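Local coordinates for DNA/pantothenate metabolism flavoprotein (Streptomyces sparsogenes DSM 40356, PDB 7CFU) that probably catalyses the FMN-dependent oxidative decarboxylation of a cysteine residue in a peptide precursor, as in related flavin-containing cysteine decarboxylases, at residues A[56-59]-A[60-63]; A[66-69]-A[70-73]; A[120-123]-A[124-127]; A[187-190]-A[191-195]. All blocks are in the same frame, centred on the assembly; numbering follows the deposited sequence.

All four contacts are local, each in one short stretch of chain, and they follow one another in numerical order. Contact 1 runs from strand 52-57, outermost in this chain's parallel sheet, into helix 59-65. Contact 2 fills most of the next helix, 67-74, and touches contact 1 through M57 and I70. Contact 3 starts helix 123-130 and also touches contact 1, where L124 meets V56 and T58. Centre to centre, contacts 2 and 3 each lie about 12 Å from contact 1; they are about 21 Å apart and do not touch. Contact 4, in helix 187-199, lies about 23 to 24 Å from the others. Contacts 1 and 3 carry residues of two different FMN sites shared between subunits.

Contact 1: residues A[56-59]-A[60-63]; sequences VMTA and QARA. With FMN (flavin mononucleotide), chain Y.
T58 turns its hydroxyl over the first turn of the helix and meets the backbone of A61. OG1 sits between the backbone N and the carbonyl carbon (chi1 70°). From there it accepts from A61 N at 3.0 Å in a nearly straight bond, which makes T58 the N-cap. The same OG1 donates to FMN O2P at 2.6 Å. The hydroxyl is thus gripped from two sides, and its proton is committed to the phosphate. The backbone adds a bond from R62 N to T58 O (3.0 Å).

Q60 leaves the next position in another direction. Its chain bends at chi2 (79°), which swings the amide away from T58 and along the ribityl chain of the flavin. NE2 donates to FMN O2' at 2.9 Å. W82 of a neighbouring subunit packs on Q60.

M57 leans the other way. Its chain is bent at chi3, and the terminal methyl CE lies 3.7 Å from A61 CB and close to the A61 carbonyl.

R62 runs out past A59. A water at the edge of its guanidinium, in plane, accepts from NH2 and donates to A59 O at 2.7 Å. The main charge partner is D81, which pairs with NH1.

A strand end followed by a capped helix start, with a phosphate held at the turn, is characteristic of nucleotide sites in parallel alpha/beta folds. Here it forms part of the FMN phosphate site of a flavoprotein with a flavodoxin-like parallel sheet (order 2-1-3-4-5). S31, A109 and other residues of the same chain, and A120 of the neighbouring subunit, add further bonds.

Contact 2: residues A[66-69]-A[70-73]; sequences GPRM and IEAV
M69 O accepts from V73 N at 3.0 Å, and the V73 side chain closes round the same oxygen. V73 CG1 lies 3.2 Å from M69 O, and CG2 is almost as near. The neighbouring bond, from A72 N to R68 O, is also 3.0 Å. A third, from E71 N to P67 O, is a little longer. All three are ordinary steps of the helix.

M69 and V73 also meet through their side chains, which cross at about a right angle. The M69 chain is bent at chi2 (57°), which carries SD forward, toward the next turn. SD touches V73 CG1 at 4.0 Å and A72 CB at 4.1 Å.

On another face, R68 and E71 lie side by side and point the same way. E71 OE1 is 3.4 Å from R68 NE but well out of the guanidinium plane. The two planes are 59° apart. This salt bridge is therefore one of charge alone, with no N-H aimed at the oxygen. The stronger polar partner of E71 is G87 N of a neighbouring subunit, bonded to OE2.

G66, with positive phi, separates helix 59-65 from helix 67-74. I70 turns inward to strand 52-57, where it packs on T55. M69 and A72 face V35 and F32 of another subunit, so helix 67-74 has the outermost strand of this chain on one side and meets two other subunits elsewhere.

Contact 3: residues A[120-123]-A[124-127]; sequences ADDV and LTAT. With FMN (flavin mononucleotide), chain B.
One oxygen of the D122 carboxylate accepts two bonds from T125, whose donors come from opposite faces of its plane. T125 OG1 donates to D122 OD1 at 2.7 Å, on the anti side and 29° out of the plane. T125 N donates to the same OD1 at 2.9 Å, nearly straight and almost in line with the carboxylate C-O bond. The two side chains cross at about a right angle. D122 CG stands between the backbone N and the carbonyl carbon (chi1 65°), which folds the carboxylate back over the helix start. An alanine here would probably leave T125 N and T125 OG1 without their shared acceptor and the helix start uncapped.

The next turn is doubly held as well. V123 O accepts from T127 N at 2.8 Å and from T127 OG1 at 2.7 Å. The hydroxyl sits above the carbonyl plane. A120 CB packs on A126 CB at 4.0 Å, drawing the loop against the helix. D121 pairs with K114 on helix 109-117.

A120 O accepts from both FMN O3' (2.6 Å) and FMN O4' (2.8 Å). N110 of a neighbouring subunit bonds A120 N, and that subunit also bonds this FMN through its T58, S31 and other residues. An aspartate N-cap on helix 123-130 thus anchors a loop that forms one side of an FMN site between subunits.

Contact 4: residues A[187-190]-A[191-195]; sequences FQSA and ISTAL
Two hydroxyls fold back onto carbonyls of the preceding turn. S192 OG donates to Q188 O at 2.8 Å, and S192 N donates to the same oxygen at 3.0 Å. The two reach it from opposite faces of the carbonyl plane. T193 repeats the pattern one residue on, with OG1 donating to S189 O at 2.8 Å and T193 N adding a second bond to that oxygen. In both residues the hydroxyl is anti to the carbonyl carbon (chi1 -59°), which aims it back down the helix. An alanine at S192 would remove the hydroxyl, and Q188 O would probably be left with its backbone donor as the one partner from this residue.

This is a regular alpha helix, 187-199, lying against the parallel sheet of the flavodoxin-like fold. Backbone bonds include I191 N to F187 O (2.8 Å) and A194 N to A190 O (3.0 Å).

The apolar contact lies on the inner side. F187 and I191 run side by side and point the same way, and I191 CD1 reaches F187 CD1 at 3.8 Å. I191 also packs on V103 of the sheet and on L44 of helix 37-48. A190 and A194 rest on V136 of strand 135-139.

Contact 1: residues A[56-59]-A[60-63]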
loop_
_atom_site.group_PDB
_atom_site.type_symbol
_atom_site.label_atom_id
_atom_site.label_comp_id
_atom_site.label_asym_id
_atom_site.label_seq_id
_atom_site.Cartn_x
_atom_site.Cartn_y
_atom_site.Cartn_z
ATOM N N VAL A 56 7.916 -4.919 27.894
ATOM C CA VAL A 56 7.110 -3.932 27.184
ATOM C C VAL A 56 8.064 -2.898 26.599
ATOM O O VAL A 56 8.905 -2.353 27.323
ATOM C CB VAL A 56 6.077 -3.252 28.106
ATOM C CG1 VAL A 56 5.228 -2.247 27.333
ATOM C CG2 VAL A 56 5.197 -4.273 28.770
ATOM N N MET A 57 7.962 -2.656 25.292
ATOM C CA MET A 57 8.780 -1.663 24.609
ATOM C C MET A 57 7.923 -0.477 24.181
ATOM O O MET A 57 6.790 -0.652 23.723
ATOM C CB MET A 57 9.468 -2.245 23.373
ATOM C CG MET A 57 10.357 -3.449 23.654
ATOM S SD MET A 57 11.209 -3.945 22.155
ATOM C CE MET A 57 12.553 -2.769 22.107
ATOM N N THR A 58 8.454 0.728 24.359
ATOM C CA THR A 58 7.838 1.875 23.721
ATOM C C THR A 58 7.996 1.758 22.207
ATOM O O THR A 58 8.822 0.988 21.703
ATOM C CB THR A 58 8.470 3.181 24.222
ATOM O OG1 THR A 58 9.816 3.300 23.726
ATOM C CG2 THR A 58 8.497 3.182 25.721
ATOM N N ALA A 59 7.178 2.524 21.476
ATOM C CA ALA A 59 7.301 2.534 20.021
ATOM C C ALA A 59 8.701 2.959 19.602
ATOM O O ALA A 59 9.240 2.461 18.607
ATOM C CB ALA A 59 6.248 3.453 19.396
ATOM N N GLN A 60 9.301 3.900 20.345
ATOM C CA GLN A 60 10.644 4.355 20.006
ATOM C C GLN A 60 11.690 3.277 20.276
ATOM O O GLN A 60 12.595 3.067 19.459
ATOM C CB GLN A 60 10.976 5.641 20.783
ATOM C CG GLN A 60 12.393 6.130 20.582
ATOM C CD GLN A 60 12.584 6.879 19.271
ATOM O OE1 GLN A 60 11.893 6.614 18.284
ATOM N NE2 GLN A 60 13.511 7.835 19.264
ATOM N N ALA A 61 11.588 2.583 21.410
ATOM C CA ALA A 61 12.507 1.477 21.672
ATOM C C ALA A 61 12.420 0.431 20.567
ATOM O O ALA A 61 13.443 -0.049 20.059
ATOM C CB ALA A 61 12.205 0.844 23.030
ATOM N N ARG A 62 11.197 0.082 20.165
ATOM C CA ARG A 62 11.026 -0.895 19.098
ATOM C C ARG A 62 11.654 -0.416 17.794
ATOM O O ARG A 62 12.346 -1.185 17.112
ATOM C CB ARG A 62 9.542 -1.202 18.900
ATOM C CG ARG A 62 9.278 -2.299 17.861
ATOM C CD ARG A 62 7.798 -2.535 17.670
ATOM N NE ARG A 62 7.119 -1.299 17.297
ATOM C CZ ARG A 62 5.803 -1.173 17.137
ATOM N NH1 ARG A 62 5.003 -2.218 17.308
ATOM N NH2 ARG A 62 5.290 0.004 16.797
ATOM N N ALA A 63 11.466 0.861 17.448
ATOM C CA ALA A 63 11.975 1.353 16.169
ATOM C C ALA A 63 13.497 1.379 16.133
ATOM O O ALA A 63 14.095 1.179 15.071
ATOM C CB ALA A 63 11.415 2.744 15.882
HETATM N N1 FMN Y . 16.355 10.099 25.208
HETATM C C2 FMN Y . 16.741 9.997 26.523
HETATM O O2 FMN Y . 16.090 10.579 27.378
HETATM N N3 FMN Y . 17.834 9.235 26.879
HETATM C C4 FMN Y . 18.561 8.583 25.905
HETATM O O4 FMN Y . 19.543 7.913 26.222
HETATM C C4A FMN Y . 18.183 8.696 24.572
HETATM N N5 FMN Y . 18.892 8.045 23.587
HETATM C C5A FMN Y . 18.495 8.143 22.269
HETATM C C6 FMN Y . 19.223 7.484 21.292
HETATM C C7 FMN Y . 18.832 7.577 19.964
HETATM C C7M FMN Y . 19.621 6.855 18.902
HETATM C C8 FMN Y . 17.725 8.341 19.612
HETATM C C8M FMN Y . 17.326 8.438 18.159
HETATM C C9 FMN Y . 16.996 9.011 20.594
HETATM C C9A FMN Y . 17.385 8.910 21.925
HETATM N N10 FMN Y . 16.684 9.573 22.920
HETATM C C10 FMN Y . 17.072 9.453 24.233
HETATM C "C1'" FMN Y . 15.481 10.394 22.589
HETATM C "C2'" FMN Y . 14.245 9.543 22.826
HETATM O "O2'" FMN Y . 14.313 8.360 22.044
HETATM C "C3'" FMN Y . 12.997 10.377 22.537
HETATM O "O3'" FMN Y . 12.851 11.360 23.541
HETATM C "C4'" FMN Y . 11.725 9.525 22.406
HETATM O "O4'" FMN Y . 10.624 10.363 22.100
HETATM C "C5'" FMN Y . 11.435 8.761 23.686
HETATM O "O5'" FMN Y . 10.399 7.828 23.444
HETATM P P FMN Y . 9.895 6.840 24.602
HETATM O O1P FMN Y . 8.412 6.612 24.433
HETATM O O2P FMN Y . 10.714 5.597 24.511
HETATM O O3P FMN Y . 10.097 7.438 25.981
HETATM O O HOH W 1 7.770 1.608 16.539
#

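Contact 2: residues A[66-69]-A[70-73]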
loop_
_atom_site.group_PDB
_atom_site.type_symbol
_atom_site.label_atom_id
_atom_site.label_comp_id
_atom_site.label_asym_id
_atom_site.label_seq_id
_atom_site.Cartn_x
_atom_site.Cartn_y
_atom_site.Cartn_z
ATOM N N GLY A 66 14.433 -2.987 17.383
ATOM C CA GLY A 66 13.806 -4.148 16.776
ATOM C C GLY A 66 13.301 -5.144 17.808
ATOM O O GLY A 66 14.048 -5.620 18.667
ATOM N N PRO A 67 12.006 -5.469 17.760
ATOM C CA PRO A 67 11.427 -6.301 18.827
ATOM C C PRO A 67 11.726 -7.790 18.706
ATOM O O PRO A 67 11.561 -8.514 19.699
ATOM C CB PRO A 67 9.924 -6.065 18.660
ATOM C CG PRO A 67 9.788 -5.959 17.151
ATOM C CD PRO A 67 11.040 -5.235 16.670
ATOM N N ARG A 68 12.146 -8.279 17.532
ATOM C CA ARG A 68 12.196 -9.727 17.359
ATOM C C ARG A 68 13.372 -10.362 18.085
ATOM O O ARG A 68 13.250 -11.486 18.581
ATOM C CB ARG A 68 12.136 -10.082 15.875
ATOM C CG ARG A 68 10.705 -9.831 15.415
ATOM C CD ARG A 68 9.819 -10.858 16.090
ATOM N NE ARG A 68 10.107 -12.177 15.563
ATOM C CZ ARG A 68 9.519 -12.648 14.476
ATOM N NH1 ARG A 68 8.601 -11.914 13.862
ATOM N NH2 ARG A 68 9.834 -13.845 14.012
ATOM N N MET A 69 14.501 -9.674 18.181
ATOM C CA MET A 69 15.633 -10.264 18.882
ATOM C C MET A 69 15.426 -10.240 20.396
ATOM O O MET A 69 15.820 -11.191 21.092
ATOM C CB MET A 69 16.923 -9.583 18.460
ATOM C CG MET A 69 18.114 -10.277 19.018
ATOM S SD MET A 69 18.134 -11.992 18.506
ATOM C CE MET A 69 19.170 -11.872 17.063
ATOM N N ILE A 70 14.825 -9.169 20.931
ATOM C CA ILE A 70 14.426 -9.202 22.335
ATOM C C ILE A 70 13.577 -10.436 22.593
ATOM O O ILE A 70 13.765 -11.139 23.592
ATOM C CB ILE A 70 13.677 -7.914 22.734
ATOM C CG1 ILE A 70 14.642 -6.736 22.851
ATOM C CG2 ILE A 70 12.905 -8.127 24.038
ATOM C CD1 ILE A 70 14.087 -5.598 23.686
ATOM N N GLU A 71 12.651 -10.736 21.676
ATOM C CA GLU A 71 11.802 -11.914 21.823
ATOM C C GLU A 71 12.617 -13.196 21.874
ATOM O O GLU A 71 12.372 -14.063 22.722
ATOM C CB GLU A 71 10.803 -11.997 20.671
ATOM C CG GLU A 71 10.098 -13.351 20.594
ATOM C CD GLU A 71 8.959 -13.373 19.593
ATOM O OE1 GLU A 71 8.910 -12.472 18.731
ATOM O OE2 GLU A 71 8.118 -14.298 19.661
ATOM N N ALA A 72 13.597 -13.328 20.979
ATOM C CA ALA A 72 14.346 -14.573 20.884
ATOM C C ALA A 72 15.207 -14.807 22.115
ATOM O O ALA A 72 15.431 -15.960 22.500
ATOM C CB ALA A 72 15.206 -14.575 19.621
ATOM N N VAL A 73 15.682 -13.735 22.750
ATOM C CA VAL A 73 16.612 -13.881 23.862
ATOM C C VAL A 73 15.922 -13.878 25.219
ATOM O O VAL A 73 16.500 -14.373 26.197
ATOM C CB VAL A 73 17.678 -12.771 23.807
ATOM C CG1 VAL A 73 18.279 -12.692 22.412
ATOM C CG2 VAL A 73 17.082 -11.431 24.194
#

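Contact 3: residues A[120-123]-A[124-127]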
loop_
_atom_site.group_PDB
_atom_site.type_symbol
_atom_site.label_atom_id
_atom_site.label_comp_id
_atom_site.label_asym_id
_atom_site.label_seq_id
_atom_site.Cartn_x
_atom_site.Cartn_y
_atom_site.Cartn_z
ATOM N N ALA A 120 -0.660 8.440 30.308
ATOM C CA ALA A 120 -0.777 7.028 29.970
ATOM C C ALA A 120 -1.168 6.909 28.495
ATOM O O ALA A 120 -2.266 6.461 28.160
ATOM C CB ALA A 120 -1.799 6.334 30.872
ATOM N N ASP A 121 -0.278 7.335 27.595
ATOM C CA ASP A 121 -0.625 7.404 26.177
ATOM C C ASP A 121 0.034 6.314 25.340
ATOM O O ASP A 121 0.076 6.432 24.111
ATOM C CB ASP A 121 -0.308 8.793 25.605
ATOM C CG ASP A 121 1.175 9.130 25.619
ATOM O OD1 ASP A 121 1.997 8.311 26.087
ATOM O OD2 ASP A 121 1.517 10.239 25.148
ATOM N N ASP A 122 0.580 5.278 25.977
ATOM C CA ASP A 122 0.980 4.050 25.303
ATOM C C ASP A 122 0.868 2.919 26.317
ATOM O O ASP A 122 0.543 3.148 27.486
ATOM C CB ASP A 122 2.392 4.148 24.701
ATOM C CG ASP A 122 3.497 4.314 25.757
ATOM O OD1 ASP A 122 3.204 4.387 26.972
ATOM O OD2 ASP A 122 4.681 4.361 25.356
ATOM N N VAL A 123 1.158 1.692 25.872
ATOM C CA VAL A 123 0.979 0.538 26.752
ATOM C C VAL A 123 1.856 0.664 27.993
ATOM O O VAL A 123 1.393 0.430 29.119
ATOM C CB VAL A 123 1.243 -0.783 26.002
ATOM C CG1 VAL A 123 1.256 -1.941 26.984
ATOM C CG2 VAL A 123 0.163 -1.021 24.957
ATOM N N LEU A 124 3.120 1.066 27.819
ATOM C CA LEU A 124 4.041 1.108 28.955
ATOM C C LEU A 124 3.539 2.046 30.042
ATOM O O LEU A 124 3.413 1.650 31.205
ATOM C CB LEU A 124 5.434 1.539 28.509
ATOM C CG LEU A 124 6.453 1.605 29.661
ATOM C CD1 LEU A 124 6.591 0.236 30.334
ATOM C CD2 LEU A 124 7.806 2.135 29.212
ATOM N N THR A 125 3.223 3.293 29.680
ATOM C CA THR A 125 2.872 4.264 30.709
ATOM C C THR A 125 1.496 3.981 31.291
ATOM O O THR A 125 1.235 4.320 32.449
ATOM C CB THR A 125 2.937 5.688 30.156
ATOM O OG1 THR A 125 2.091 5.804 29.006
ATOM C CG2 THR A 125 4.389 6.043 29.772
ATOM N N ALA A 126 0.621 3.334 30.516
ATOM C CA ALA A 126 -0.649 2.869 31.060
ATOM C C ALA A 126 -0.431 1.732 32.043
ATOM O O ALA A 126 -1.123 1.641 33.063
ATOM C CB ALA A 126 -1.580 2.414 29.930
ATOM N N THR A 127 0.523 0.854 31.747
ATOM C CA THR A 127 0.828 -0.245 32.653
ATOM C C THR A 127 1.361 0.262 33.989
ATOM O O THR A 127 1.079 -0.338 35.033
ATOM C CB THR A 127 1.810 -1.199 31.978
ATOM O OG1 THR A 127 1.218 -1.690 30.766
ATOM C CG2 THR A 127 2.137 -2.375 32.885
HETATM N N1 FMN B . -7.526 3.567 30.314
HETATM C C2 FMN B . -8.232 4.213 31.304
HETATM O O2 FMN B . -7.703 5.143 31.914
HETATM N N3 FMN B . -9.528 3.813 31.604
HETATM C C4 FMN B . -10.121 2.759 30.922
HETATM O O4 FMN B . -11.273 2.396 31.200
HETATM C C4A FMN B . -9.409 2.110 29.920
HETATM N N5 FMN B . -9.985 1.063 29.221
HETATM C C5A FMN B . -9.277 0.430 28.223
HETATM C C6 FMN B . -9.865 -0.616 27.522
HETATM C C7 FMN B . -9.154 -1.262 26.516
HETATM C C7M FMN B . -9.786 -2.401 25.758
HETATM C C8 FMN B . -7.859 -0.859 26.205
HETATM C C8M FMN B . -7.113 -1.578 25.116
HETATM C C9 FMN B . -7.262 0.193 26.912
HETATM C C9A FMN B . -7.978 0.842 27.921
HETATM N N10 FMN B . -7.407 1.888 28.636
HETATM C C10 FMN B . -8.112 2.522 29.623
HETATM C "C1'" FMN B . -6.018 2.364 28.331
HETATM C "C2'" FMN B . -6.153 3.562 27.402
HETATM O "O2'" FMN B . -6.803 3.152 26.205
HETATM C "C3'" FMN B . -4.764 4.144 27.133
HETATM O "O3'" FMN B . -4.263 4.765 28.297
HETATM C "C4'" FMN B . -4.785 5.132 25.972
HETATM O "O4'" FMN B . -3.474 5.608 25.725
HETATM C "C5'" FMN B . -5.689 6.315 26.263
HETATM O "O5'" FMN B . -5.815 7.008 25.041
HETATM P P FMN B . -6.701 8.338 24.924
HETATM O O1P FMN B . -6.075 9.275 23.902
HETATM O O2P FMN B . -8.093 7.927 24.493
HETATM O O3P FMN B . -6.781 9.005 26.281
#

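Contact 4: residues A[187-190]-A[191-195]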
loop_
_atom_site.group_PDB
_atom_site.type_symbol
_atom_site.label_atom_id
_atom_site.label_comp_id
_atom_site.label_asym_id
_atom_site.label_seq_id
_atom_site.Cartn_x
_atom_site.Cartn_y
_atom_site.Cartn_z
ATOM N N PHE A 187 22.107 -0.308 38.989
ATOM C CA PHE A 187 20.755 -0.822 39.124
ATOM C C PHE A 187 20.704 -2.169 39.823
ATOM O O PHE A 187 19.641 -2.535 40.340
ATOM C CB PHE A 187 20.103 -0.955 37.743
ATOM C CG PHE A 187 20.871 -1.837 36.791
ATOM C CD1 PHE A 187 20.712 -3.218 36.813
ATOM C CD2 PHE A 187 21.746 -1.287 35.869
ATOM C CE1 PHE A 187 21.422 -4.028 35.942
ATOM C CE2 PHE A 187 22.453 -2.095 34.993
ATOM C CZ PHE A 187 22.294 -3.465 35.030
ATOM N N GLN A 188 21.816 -2.915 39.836
ATOM C CA GLN A 188 21.795 -4.278 40.367
ATOM C C GLN A 188 21.320 -4.307 41.815
ATOM O O GLN A 188 20.517 -5.166 42.197
ATOM C CB GLN A 188 23.174 -4.918 40.230
ATOM C CG GLN A 188 23.639 -5.038 38.790
ATOM C CD GLN A 188 24.793 -6.011 38.628
ATOM O OE1 GLN A 188 25.374 -6.472 39.611
ATOM N NE2 GLN A 188 25.133 -6.327 37.380
ATOM N N SER A 189 21.797 -3.370 42.633
ATOM C CA SER A 189 21.373 -3.314 44.027
ATOM C C SER A 189 19.886 -2.988 44.143
ATOM O O SER A 189 19.166 -3.599 44.945
ATOM C CB SER A 189 22.214 -2.279 44.775
ATOM O OG SER A 189 21.739 -2.080 46.094
ATOM N N ALA A 190 19.408 -2.026 43.348
ATOM C CA ALA A 190 18.002 -1.637 43.416
ATOM C C ALA A 190 17.084 -2.764 42.962
ATOM O O ALA A 190 16.043 -3.009 43.580
ATOM C CB ALA A 190 17.764 -0.384 42.574
ATOM N N ILE A 191 17.450 -3.464 41.885
ATOM C CA ILE A 191 16.594 -4.537 41.387
ATOM C C ILE A 191 16.576 -5.706 42.364
ATOM O O ILE A 191 15.513 -6.280 42.636
ATOM C CB ILE A 191 17.032 -4.966 39.974
ATOM C CG1 ILE A 191 16.738 -3.850 38.966
ATOM C CG2 ILE A 191 16.346 -6.251 39.566
ATOM C CD1 ILE A 191 17.156 -4.182 37.545
ATOM N N SER A 192 17.746 -6.090 42.892
ATOM C CA SER A 192 17.809 -7.164 43.884
ATOM C C SER A 192 16.907 -6.857 45.074
ATOM O O SER A 192 16.163 -7.724 45.546
ATOM C CB SER A 192 19.251 -7.363 44.356
ATOM O OG SER A 192 20.112 -7.692 43.279
ATOM N N THR A 193 16.965 -5.619 45.569
ATOM C CA THR A 193 16.092 -5.199 46.662
ATOM C C THR A 193 14.623 -5.384 46.295
ATOM O O THR A 193 13.828 -5.907 47.089
ATOM C CB THR A 193 16.384 -3.736 47.010
ATOM O OG1 THR A 193 17.758 -3.603 47.390
ATOM C CG2 THR A 193 15.485 -3.251 48.132
ATOM N N ALA A 194 14.247 -4.961 45.082
ATOM C CA ALA A 194 12.862 -5.086 44.635
ATOM C C ALA A 194 12.441 -6.546 44.507
ATOM O O ALA A 194 11.320 -6.906 44.878
ATOM C CB ALA A 194 12.676 -4.356 43.303
ATOM N N LEU A 195 13.314 -7.398 43.956
ATOM C CA LEU A 195 12.976 -8.815 43.823
ATOM C C LEU A 195 12.791 -9.477 45.183
ATOM O O LEU A 195 11.893 -10.309 45.359
ATOM C CB LEU A 195 14.052 -9.535 43.010
ATOM C CG LEU A 195 14.130 -9.065 41.557
ATOM C CD1 LEU A 195 15.370 -9.582 40.871
ATOM C CD2 LEU A 195 12.881 -9.506 40.806
#